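Local coordinates for NS3-like protein (Alongshan virus, PDB 6M40), which probably unwinds RNA as the helicase domain of a flavivirus-like NS3 protein, using the energy of nucleoside triphosphate hydrolysis, at residues L66-K77 and L85-T95; Y175-Y186 and L262-Q270. All blocks are in the same frame, centred on the assembly; numbering follows the deposited sequence.

Contact 1 of 2, residues L66-K77 and L85-T95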
loop_
_atom_site.group_PDB
_atom_site.type_symbol
_atom_site.label_atom_id
_atom_site.label_comp_id
_atom_site.label_asym_id
_atom_site.label_seq_id
_atom_site.Cartn_x
_atom_site.Cartn_y
_atom_site.Cartn_z
ATOM N N LEU A 66 4.646 -21.092 3.722
ATOM C CA LEU A 66 5.921 -21.568 4.237
ATOM C C LEU A 66 5.726 -22.664 5.270
ATOM O O LEU A 66 6.683 -23.019 5.967
ATOM C CB LEU A 66 6.704 -20.414 4.864
ATOM C CG LEU A 66 7.221 -19.302 3.950
ATOM C CD1 LEU A 66 7.613 -18.086 4.778
ATOM C CD2 LEU A 66 8.398 -19.795 3.131
ATOM N N GLN A 67 4.509 -23.203 5.385
ATOM C CA GLN A 67 4.154 -24.062 6.507
ATOM C C GLN A 67 5.250 -25.076 6.814
ATOM O O GLN A 67 5.754 -25.140 7.940
ATOM C CB GLN A 67 2.817 -24.762 6.230
ATOM C CG GLN A 67 1.640 -24.098 6.936
ATOM C CD GLN A 67 0.343 -24.873 6.810
ATOM O OE1 GLN A 67 0.146 -25.631 5.864
ATOM N NE2 GLN A 67 -0.550 -24.685 7.773
ATOM N N GLY A 68 5.649 -25.856 5.816
ATOM C CA GLY A 68 6.678 -26.851 6.034
ATOM C C GLY A 68 8.086 -26.323 5.845
ATOM O O GLY A 68 8.760 -26.698 4.883
ATOM N N THR A 69 8.554 -25.469 6.753
ATOM C CA THR A 69 9.912 -24.937 6.670
ATOM C C THR A 69 10.468 -24.673 8.074
ATOM O O THR A 69 10.930 -23.574 8.390
ATOM C CB THR A 69 9.944 -23.664 5.818
ATOM O OG1 THR A 69 9.005 -23.772 4.741
ATOM C CG2 THR A 69 11.338 -23.444 5.243
ATOM N N LYS A 70 10.425 -25.691 8.929
ATOM C CA LYS A 70 11.063 -25.695 10.243
ATOM C C LYS A 70 10.930 -24.374 11.006
ATOM O O LYS A 70 9.810 -23.956 11.313
ATOM C CB LYS A 70 12.538 -26.103 10.092
ATOM C CG LYS A 70 12.709 -27.588 9.756
ATOM C CD LYS A 70 14.161 -28.030 9.578
ATOM C CE LYS A 70 14.230 -29.381 8.862
ATOM N NZ LYS A 70 13.618 -29.334 7.500
ATOM N N TRP A 71 12.047 -23.718 11.336
ATOM C CA TRP A 71 12.055 -22.654 12.346
ATOM C C TRP A 71 11.481 -21.357 11.777
ATOM O O TRP A 71 12.203 -20.409 11.459
ATOM C CB TRP A 71 13.476 -22.401 12.854
ATOM C CG TRP A 71 14.037 -23.410 13.798
ATOM C CD1 TRP A 71 14.303 -24.717 13.536
ATOM C CD2 TRP A 71 14.452 -23.178 15.151
ATOM N NE1 TRP A 71 14.840 -25.321 14.645
ATOM C CE2 TRP A 71 14.942 -24.398 15.650
ATOM C CE3 TRP A 71 14.448 -22.061 15.990
ATOM C CZ2 TRP A 71 15.420 -24.535 16.953
ATOM C CZ3 TRP A 71 14.923 -22.200 17.284
ATOM C CH2 TRP A 71 15.402 -23.425 17.752
ATOM N N VAL A 72 10.153 -21.281 11.711
ATOM C CA VAL A 72 9.459 -20.104 11.180
ATOM C C VAL A 72 8.630 -19.466 12.292
ATOM O O VAL A 72 7.777 -20.129 12.892
ATOM C CB VAL A 72 8.566 -20.459 9.981
ATOM C CG1 VAL A 72 7.576 -19.331 9.693
ATOM C CG2 VAL A 72 9.414 -20.752 8.750
ATOM N N CYS A 73 8.864 -18.175 12.542
ATOM C CA CYS A 73 8.142 -17.413 13.552
ATOM C C CYS A 73 7.459 -16.206 12.918
ATOM O O CYS A 73 7.969 -15.622 11.959
ATOM C CB CYS A 73 9.075 -16.912 14.670
ATOM S SG CYS A 73 9.614 -18.138 15.889
ATOM N N ALA A 74 6.318 -15.815 13.479
ATOM C CA ALA A 74 5.566 -14.670 12.991
ATOM C C ALA A 74 5.750 -13.462 13.902
ATOM O O ALA A 74 6.095 -13.583 15.081
ATOM C CB ALA A 74 4.075 -15.006 12.874
HETATM N N MSE A 75 5.495 -12.289 13.333
HETATM C CA MSE A 75 5.589 -11.033 14.057
HETATM C C MSE A 75 4.408 -10.159 13.654
HETATM O O MSE A 75 4.493 -9.404 12.692
HETATM C CB MSE A 75 6.919 -10.336 13.752
HETATM C CG MSE A 75 7.299 -9.261 14.725
HETATM SE SE MSE A 75 9.115 -8.583 14.455
HETATM C CE MSE A 75 9.191 -7.426 16.013
ATOM N N VAL A 76 3.287 -10.291 14.357
ATOM C CA VAL A 76 2.092 -9.501 14.077
ATOM C C VAL A 76 1.811 -8.644 15.304
ATOM O O VAL A 76 1.274 -9.130 16.306
ATOM C CB VAL A 76 0.883 -10.372 13.726
ATOM C CG1 VAL A 76 -0.412 -9.654 14.091
ATOM C CG2 VAL A 76 0.888 -10.721 12.234
ATOM N N LYS A 77 2.170 -7.368 15.232
ATOM C CA LYS A 77 1.855 -6.435 16.306
ATOM C C LYS A 77 0.533 -5.729 16.045
ATOM O O LYS A 77 0.504 -4.531 15.780
ATOM C CB LYS A 77 2.960 -5.395 16.469
ATOM C CG LYS A 77 4.244 -5.945 17.042
ATOM C CD LYS A 77 5.287 -4.864 17.242
ATOM C CE LYS A 77 6.624 -5.486 17.587
ATOM N NZ LYS A 77 7.758 -4.547 17.409
ATOM N N LEU A 85 13.469 -18.248 20.318
ATOM C CA LEU A 85 14.323 -17.734 19.255
ATOM C C LEU A 85 13.701 -18.136 17.923
ATOM O O LEU A 85 12.665 -18.799 17.901
ATOM C CB LEU A 85 15.751 -18.267 19.400
ATOM C CG LEU A 85 16.862 -17.359 18.862
ATOM C CD1 LEU A 85 16.901 -16.011 19.580
ATOM C CD2 LEU A 85 18.216 -18.054 18.969
ATOM N N ALA A 86 14.323 -17.732 16.816
ATOM C CA ALA A 86 13.749 -17.968 15.497
ATOM C C ALA A 86 14.841 -17.861 14.439
ATOM O O ALA A 86 15.973 -17.469 14.725
ATOM C CB ALA A 86 12.617 -16.978 15.205
ATOM N N ARG A 87 14.477 -18.215 13.201
ATOM C CA ARG A 87 15.389 -18.130 12.060
ATOM C C ARG A 87 14.752 -17.605 10.780
ATOM O O ARG A 87 15.493 -17.228 9.868
ATOM C CB ARG A 87 16.007 -19.502 11.758
ATOM C CG ARG A 87 17.371 -19.732 12.391
ATOM C CD ARG A 87 18.235 -20.675 11.562
ATOM N NE ARG A 87 17.696 -22.031 11.485
ATOM C CZ ARG A 87 17.807 -22.936 12.451
ATOM N NH1 ARG A 87 18.424 -22.631 13.581
ATOM N NH2 ARG A 87 17.294 -24.146 12.290
ATOM N N VAL A 88 13.427 -17.572 10.659
ATOM C CA VAL A 88 12.743 -16.966 9.520
ATOM C C VAL A 88 11.503 -16.286 10.085
ATOM O O VAL A 88 10.587 -16.965 10.560
ATOM C CB VAL A 88 12.355 -17.985 8.435
ATOM C CG1 VAL A 88 11.203 -17.446 7.597
ATOM C CG2 VAL A 88 13.550 -18.306 7.548
ATOM N N VAL A 89 11.462 -14.957 10.029
ATOM C CA VAL A 89 10.343 -14.183 10.555
ATOM C C VAL A 89 9.525 -13.657 9.386
ATOM O O VAL A 89 10.085 -13.174 8.396
ATOM C CB VAL A 89 10.835 -13.026 11.450
ATOM C CG1 VAL A 89 9.652 -12.298 12.086
ATOM C CG2 VAL A 89 11.790 -13.543 12.506
ATOM N N VAL A 90 8.207 -13.761 9.488
ATOM C CA VAL A 90 7.304 -13.123 8.545
ATOM C C VAL A 90 6.481 -12.105 9.315
ATOM O O VAL A 90 6.011 -12.379 10.425
ATOM C CB VAL A 90 6.386 -14.133 7.822
ATOM C CG1 VAL A 90 7.204 -15.128 7.026
ATOM C CG2 VAL A 90 5.488 -14.836 8.812
ATOM N N THR A 91 6.294 -10.939 8.714
ATOM C CA THR A 91 5.542 -9.863 9.335
ATOM C C THR A 91 5.070 -8.943 8.215
ATOM O O THR A 91 5.052 -9.341 7.049
ATOM C CB THR A 91 6.410 -9.169 10.399
ATOM O OG1 THR A 91 5.804 -7.937 10.807
ATOM C CG2 THR A 91 7.822 -8.918 9.892
ATOM N N THR A 92 4.648 -7.737 8.568
ATOM C CA THR A 92 4.249 -6.741 7.585
ATOM C C THR A 92 5.371 -5.728 7.386
ATOM O O THR A 92 6.325 -5.662 8.166
ATOM C CB THR A 92 2.970 -6.035 8.035
ATOM O OG1 THR A 92 3.280 -5.111 9.090
ATOM C CG2 THR A 92 1.976 -7.054 8.547
ATOM N N HIS A 93 5.256 -4.940 6.314
ATOM C CA HIS A 93 6.196 -3.846 6.094
ATOM C C HIS A 93 6.302 -2.978 7.336
ATOM O O HIS A 93 7.376 -2.821 7.921
ATOM C CB HIS A 93 5.758 -2.994 4.903
ATOM C CG HIS A 93 5.888 -3.682 3.577
ATOM N ND1 HIS A 93 5.106 -3.353 2.493
ATOM C CD2 HIS A 93 6.729 -4.657 3.153
ATOM C CE1 HIS A 93 5.451 -4.101 1.460
ATOM N NE2 HIS A 93 6.434 -4.899 1.834
ATOM N N GLN A 94 5.172 -2.407 7.746
ATOM C CA GLN A 94 5.138 -1.515 8.895
ATOM C C GLN A 94 5.896 -2.098 10.084
ATOM O O GLN A 94 6.896 -1.524 10.528
ATOM C CB GLN A 94 3.686 -1.204 9.260
ATOM C CG GLN A 94 3.478 0.215 9.790
ATOM C CD GLN A 94 2.049 0.709 9.645
ATOM O OE1 GLN A 94 1.243 0.150 8.894
ATOM N NE2 GLN A 94 1.731 1.771 10.367
ATOM N N THR A 95 5.456 -3.237 10.617
ATOM C CA THR A 95 6.040 -3.632 11.894
ATOM C C THR A 95 7.439 -4.224 11.752
ATOM O O THR A 95 8.100 -4.435 12.769
ATOM C CB THR A 95 5.156 -4.622 12.680
ATOM O OG1 THR A 95 5.236 -5.943 12.133
ATOM C CG2 THR A 95 3.709 -4.152 12.733
#

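Contact 2 of 2, residues Y175-Y186 and L262-Q270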
loop_
_atom_site.group_PDB
_atom_site.type_symbol
_atom_site.label_atom_id
_atom_site.label_comp_id
_atom_site.label_asym_id
_atom_site.label_seq_id
_atom_site.Cartn_x
_atom_site.Cartn_y
_atom_site.Cartn_z
ATOM N N TYR A 175 -16.454 0.707 -20.556
ATOM C CA TYR A 175 -17.753 1.351 -20.446
ATOM C C TYR A 175 -17.589 2.846 -20.674
ATOM O O TYR A 175 -16.642 3.461 -20.176
ATOM C CB TYR A 175 -18.376 1.083 -19.075
ATOM C CG TYR A 175 -17.616 1.688 -17.914
ATOM C CD1 TYR A 175 -17.858 2.993 -17.512
ATOM C CD2 TYR A 175 -16.668 0.953 -17.217
ATOM C CE1 TYR A 175 -17.177 3.550 -16.462
ATOM C CE2 TYR A 175 -15.979 1.506 -16.155
ATOM C CZ TYR A 175 -16.234 2.808 -15.781
ATOM O OH TYR A 175 -15.555 3.383 -14.724
ATOM N N ASN A 176 -18.514 3.426 -21.437
ATOM C CA ASN A 176 -18.481 4.844 -21.756
ATOM C C ASN A 176 -19.535 5.647 -21.016
ATOM O O ASN A 176 -19.530 6.880 -21.106
ATOM C CB ASN A 176 -18.685 5.048 -23.266
ATOM C CG ASN A 176 -17.485 4.611 -24.088
ATOM O OD1 ASN A 176 -16.611 5.417 -24.410
ATOM N ND2 ASN A 176 -17.447 3.333 -24.446
ATOM N N GLU A 177 -20.434 4.986 -20.294
ATOM C CA GLU A 177 -21.697 5.585 -19.882
ATOM C C GLU A 177 -21.838 5.728 -18.374
ATOM O O GLU A 177 -22.912 6.117 -17.900
ATOM C CB GLU A 177 -22.852 4.739 -20.432
ATOM C CG GLU A 177 -22.842 4.584 -21.952
ATOM C CD GLU A 177 -23.498 3.294 -22.431
ATOM O OE1 GLU A 177 -23.278 2.232 -21.809
ATOM O OE2 GLU A 177 -24.228 3.341 -23.443
ATOM N N GLY A 178 -20.796 5.439 -17.613
ATOM C CA GLY A 178 -20.881 5.440 -16.170
ATOM C C GLY A 178 -20.745 4.037 -15.594
ATOM O O GLY A 178 -21.032 3.027 -16.244
ATOM N N VAL A 179 -20.296 3.988 -14.341
ATOM C CA VAL A 179 -19.957 2.706 -13.733
ATOM C C VAL A 179 -21.213 1.963 -13.291
ATOM O O VAL A 179 -21.325 0.744 -13.476
ATOM C CB VAL A 179 -18.986 2.917 -12.554
ATOM C CG1 VAL A 179 -18.310 1.600 -12.188
ATOM C CG2 VAL A 179 -17.957 3.982 -12.889
ATOM N N VAL A 180 -22.166 2.672 -12.683
ATOM C CA VAL A 180 -23.367 2.010 -12.179
ATOM C C VAL A 180 -24.119 1.334 -13.320
ATOM O O VAL A 180 -24.601 0.200 -13.185
ATOM C CB VAL A 180 -24.259 3.018 -11.430
ATOM C CG1 VAL A 180 -25.603 2.386 -11.090
ATOM C CG2 VAL A 180 -23.565 3.506 -10.168
ATOM N N GLN A 181 -24.229 2.013 -14.463
ATOM C CA GLN A 181 -25.004 1.468 -15.572
ATOM C C GLN A 181 -24.277 0.315 -16.252
ATOM O O GLN A 181 -24.922 -0.583 -16.804
ATOM C CB GLN A 181 -25.315 2.573 -16.581
ATOM C CG GLN A 181 -26.049 3.758 -15.980
ATOM C CD GLN A 181 -26.130 4.935 -16.925
ATOM O OE1 GLN A 181 -25.489 4.948 -17.971
ATOM N NE2 GLN A 181 -26.918 5.936 -16.558
ATOM N N ALA A 182 -22.942 0.330 -16.246
ATOM C CA ALA A 182 -22.196 -0.825 -16.731
ATOM C C ALA A 182 -22.349 -2.007 -15.785
ATOM O O ALA A 182 -22.249 -3.164 -16.216
ATOM C CB ALA A 182 -20.720 -0.469 -16.908
ATOM N N VAL A 183 -22.584 -1.738 -14.499
ATOM C CA VAL A 183 -22.917 -2.796 -13.555
ATOM C C VAL A 183 -24.371 -3.229 -13.692
ATOM O O VAL A 183 -24.733 -4.320 -13.235
ATOM C CB VAL A 183 -22.608 -2.337 -12.120
ATOM C CG1 VAL A 183 -23.320 -3.221 -11.110
ATOM C CG2 VAL A 183 -21.106 -2.341 -11.879
ATOM N N ARG A 184 -25.229 -2.396 -14.281
ATOM C CA ARG A 184 -26.572 -2.852 -14.614
ATOM C C ARG A 184 -26.542 -3.745 -15.846
ATOM O O ARG A 184 -27.112 -4.842 -15.842
ATOM C CB ARG A 184 -27.502 -1.661 -14.833
ATOM C CG ARG A 184 -27.940 -1.004 -13.537
ATOM C CD ARG A 184 -28.789 0.235 -13.770
ATOM N NE ARG A 184 -28.673 1.163 -12.650
ATOM C CZ ARG A 184 -29.427 2.244 -12.485
ATOM N NH1 ARG A 184 -30.373 2.536 -13.358
ATOM N NH2 ARG A 184 -29.235 3.026 -11.434
ATOM N N LYS A 185 -25.871 -3.290 -16.906
ATOM C CA LYS A 185 -25.664 -4.134 -18.077
ATOM C C LYS A 185 -25.169 -5.516 -17.663
ATOM O O LYS A 185 -25.703 -6.539 -18.107
ATOM C CB LYS A 185 -24.670 -3.460 -19.026
ATOM C CG LYS A 185 -25.187 -3.245 -20.437
ATOM C CD LYS A 185 -24.058 -2.861 -21.387
ATOM C CE LYS A 185 -24.184 -1.429 -21.894
ATOM N NZ LYS A 185 -23.475 -1.229 -23.193
ATOM N N TYR A 186 -24.154 -5.558 -16.792
ATOM C CA TYR A 186 -23.599 -6.826 -16.325
ATOM C C TYR A 186 -24.631 -7.626 -15.531
ATOM O O TYR A 186 -24.737 -8.847 -15.694
ATOM C CB TYR A 186 -22.343 -6.551 -15.481
ATOM C CG TYR A 186 -21.479 -7.755 -15.139
ATOM C CD1 TYR A 186 -21.784 -8.566 -14.057
ATOM C CD2 TYR A 186 -20.336 -8.056 -15.878
ATOM C CE1 TYR A 186 -20.995 -9.663 -13.730
ATOM C CE2 TYR A 186 -19.539 -9.156 -15.557
ATOM C CZ TYR A 186 -19.876 -9.951 -14.482
ATOM O OH TYR A 186 -19.100 -11.038 -14.147
ATOM N N LEU A 262 -13.596 -13.316 -6.544
ATOM C CA LEU A 262 -14.777 -12.880 -7.284
ATOM C C LEU A 262 -14.554 -13.016 -8.788
ATOM O O LEU A 262 -13.473 -13.395 -9.251
ATOM C CB LEU A 262 -15.124 -11.438 -6.927
ATOM C CG LEU A 262 -13.905 -10.540 -6.712
ATOM C CD1 LEU A 262 -12.903 -10.642 -7.857
ATOM C CD2 LEU A 262 -14.338 -9.092 -6.530
ATOM N N ASP A 263 -15.597 -12.669 -9.552
ATOM C CA ASP A 263 -15.648 -12.930 -10.982
ATOM C C ASP A 263 -15.446 -11.695 -11.859
ATOM O O ASP A 263 -15.143 -11.854 -13.044
ATOM C CB ASP A 263 -16.998 -13.580 -11.359
ATOM C CG ASP A 263 -17.295 -14.857 -10.573
ATOM O OD1 ASP A 263 -16.397 -15.712 -10.423
ATOM O OD2 ASP A 263 -18.447 -15.015 -10.115
ATOM N N ALA A 264 -15.609 -10.480 -11.329
ATOM C CA ALA A 264 -15.406 -9.280 -12.138
ATOM C C ALA A 264 -15.070 -8.085 -11.254
ATOM O O ALA A 264 -15.368 -8.069 -10.058
ATOM C CB ALA A 264 -16.639 -8.961 -12.995
ATOM N N VAL A 265 -14.484 -7.063 -11.882
ATOM C CA VAL A 265 -14.042 -5.842 -11.209
ATOM C C VAL A 265 -14.427 -4.638 -12.059
ATOM O O VAL A 265 -14.136 -4.603 -13.258
ATOM C CB VAL A 265 -12.518 -5.851 -10.967
ATOM C CG1 VAL A 265 -11.995 -4.435 -10.766
ATOM C CG2 VAL A 265 -12.156 -6.729 -9.784
ATOM N N PHE A 266 -15.059 -3.642 -11.441
ATOM C CA PHE A 266 -15.389 -2.384 -12.105
ATOM C C PHE A 266 -14.525 -1.271 -11.524
ATOM O O PHE A 266 -14.567 -1.016 -10.315
ATOM C CB PHE A 266 -16.873 -2.057 -11.953
ATOM C CG PHE A 266 -17.760 -2.967 -12.735
ATOM C CD1 PHE A 266 -18.137 -4.194 -12.222
ATOM C CD2 PHE A 266 -18.198 -2.608 -13.999
ATOM C CE1 PHE A 266 -18.948 -5.044 -12.948
ATOM C CE2 PHE A 266 -19.008 -3.451 -14.726
ATOM C CZ PHE A 266 -19.383 -4.672 -14.199
ATOM N N ASP A 267 -13.743 -0.615 -12.379
ATOM C CA ASP A 267 -12.741 0.353 -11.947
ATOM C C ASP A 267 -13.211 1.759 -12.294
ATOM O O ASP A 267 -13.361 2.102 -13.470
ATOM C CB ASP A 267 -11.388 0.064 -12.595
ATOM C CG ASP A 267 -10.209 0.544 -11.750
ATOM O OD1 ASP A 267 -10.369 1.479 -10.930
ATOM O OD2 ASP A 267 -9.104 -0.022 -11.909
ATOM N N THR A 268 -13.453 2.565 -11.262
ATOM C CA THR A 268 -13.558 4.006 -11.459
ATOM C C THR A 268 -12.309 4.554 -12.128
ATOM O O THR A 268 -12.380 5.482 -12.940
ATOM C CB THR A 268 -13.746 4.709 -10.119
ATOM O OG1 THR A 268 -14.684 3.994 -9.312
ATOM C CG2 THR A 268 -14.230 6.130 -10.324
ATOM N N CYS A 269 -11.150 3.984 -11.788
ATOM C CA CYS A 269 -9.852 4.499 -12.210
ATOM C C CYS A 269 -9.608 5.888 -11.613
ATOM O O CYS A 269 -9.136 6.812 -12.281
ATOM C CB CYS A 269 -9.737 4.494 -13.734
ATOM S SG CYS A 269 -9.457 2.833 -14.381
ATOM N N GLN A 270 -9.903 6.011 -10.316
ATOM C CA GLN A 270 -9.817 7.274 -9.595
ATOM C C GLN A 270 -9.550 6.998 -8.115
ATOM O O GLN A 270 -10.064 6.022 -7.559
ATOM C CB GLN A 270 -11.107 8.101 -9.748
ATOM C CG GLN A 270 -11.442 8.504 -11.182
ATOM C CD GLN A 270 -12.564 9.530 -11.261
ATOM O OE1 GLN A 270 -13.455 9.566 -10.412
ATOM N NE2 GLN A 270 -12.518 10.376 -12.281
#

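Contact 1 of 2, residues L66-K77 and L85-T95
Cys73 and Val90 tie two parallel strands, 72-75 and 88-92, into one sheet by backbone bonds that alternate along the pair. Cys73 N gives to Val88 O over 2.9 Å; Val90 N then gives to Cys73 O, and Met75 N to Val90 O. The strand axes run 24° apart in direction, and Val89 CA adds a C-H...O contact to Cys73 O. A side chain extends this ladder at its C-terminal end: Thr91 OG1 donates to Met75 O over 2.7 Å, in the carbonyl plane. The hydroxyl reaches that oxygen because it stands opposite the backbone N of Thr91 (chi1 167°).

The apolar contacts divide between the two faces. On one, Val72 CG2 meets Val88 CG1, and Leu66, from the loop before the strand, brings CD1 to 3.7 Å from Val90 CG1. On the other, Cys73 SG lies against the methyl of Ala86, and Met75, modelled as selenomethionine, touches Val89 CG1 through CB, its chain extended beyond.

At the N-terminal end of the pair the chemistry is cation-pi. The Arg87 guanidinium lies over one face of the Trp71 indole, CZ 4.1 Å from the centroid of the five-membered ring, with the two planes 33° apart; a bend at chi3 turns the group onto the ring.

In the P-loop NTPase sheet, 72-75 is an outermost strand, and 88-92 continues inward through backbone bonds to strand 48-53. Helix 56-64 packs Leu63 on Val72 and Val90, whereas helix 93-102, with Thr92 as its N-cap, sets Tyr99 against Met75 on the other face.

Contact 2 of 2, residues Y175-Y186 and L262-Q270
Tyr175 OH donates to the backbone Asp267 O over 2.8 Å, the hydroxyl lying 36° above the carbonyl plane. Asp267 O in turn lies at the edge of the Tyr175 ring, in its plane. This bond ties the end of strand 170-175 to strand 264-276 at Asp267, just before its break.

Phe266 carries the apolar contact, wedged under helix 179-186. Val183 CG2 sits over the centre of its ring, 3.3 Å from the centroid and almost on the ring normal, a CH-pi contact. The rim of the same ring points at the face of Tyr186 in an offset edge-to-face pair, centroids 5.6 Å apart and planes at 88°. Val179 CG1 packs on Phe266 CB, and Ala182 CB approaches CE2. Farther along the helix, Tyr186 lays its phenol end by the methyl of Ala264, OH to CB 3.4 Å.

The helix runs nearly antiparallel to the strand, at 158°, packing on one face of the mixed sheet of the second domain. Here 264-276 lies between strands 194-198 and 306-311: Ala264 bonds to Ala196 and Val265 to Gly307 through their backbones, while Phe266 also stacks on Tyr309. The CB of Asp267 points away from the helix, and its OD2 is hydrogen-bonded to Tyr308 OH.

How the contacts relate
Contacts 1 and 2 follow one another along the chain without sharing an element; their centres lie about 39 Å apart, on opposite sides of the chain's centre, and their nearest atoms about 20 Å. Contact 1 joins strand to strand at the margin of the parallel sheet, so backbone bonds dominate and several touching residues are exposed, including the tryptophan of the cation-pi pair. Contact 2 is buried and joins helix to strand in the next domain, where aromatic and methyl groups do the work and a single hydrogen bond crosses. They belong to the two RecA-like alpha/beta domains of a three-domain NS3-type helicase: one pairs the edge strand of a sheet, the other packs a helix on a sheet.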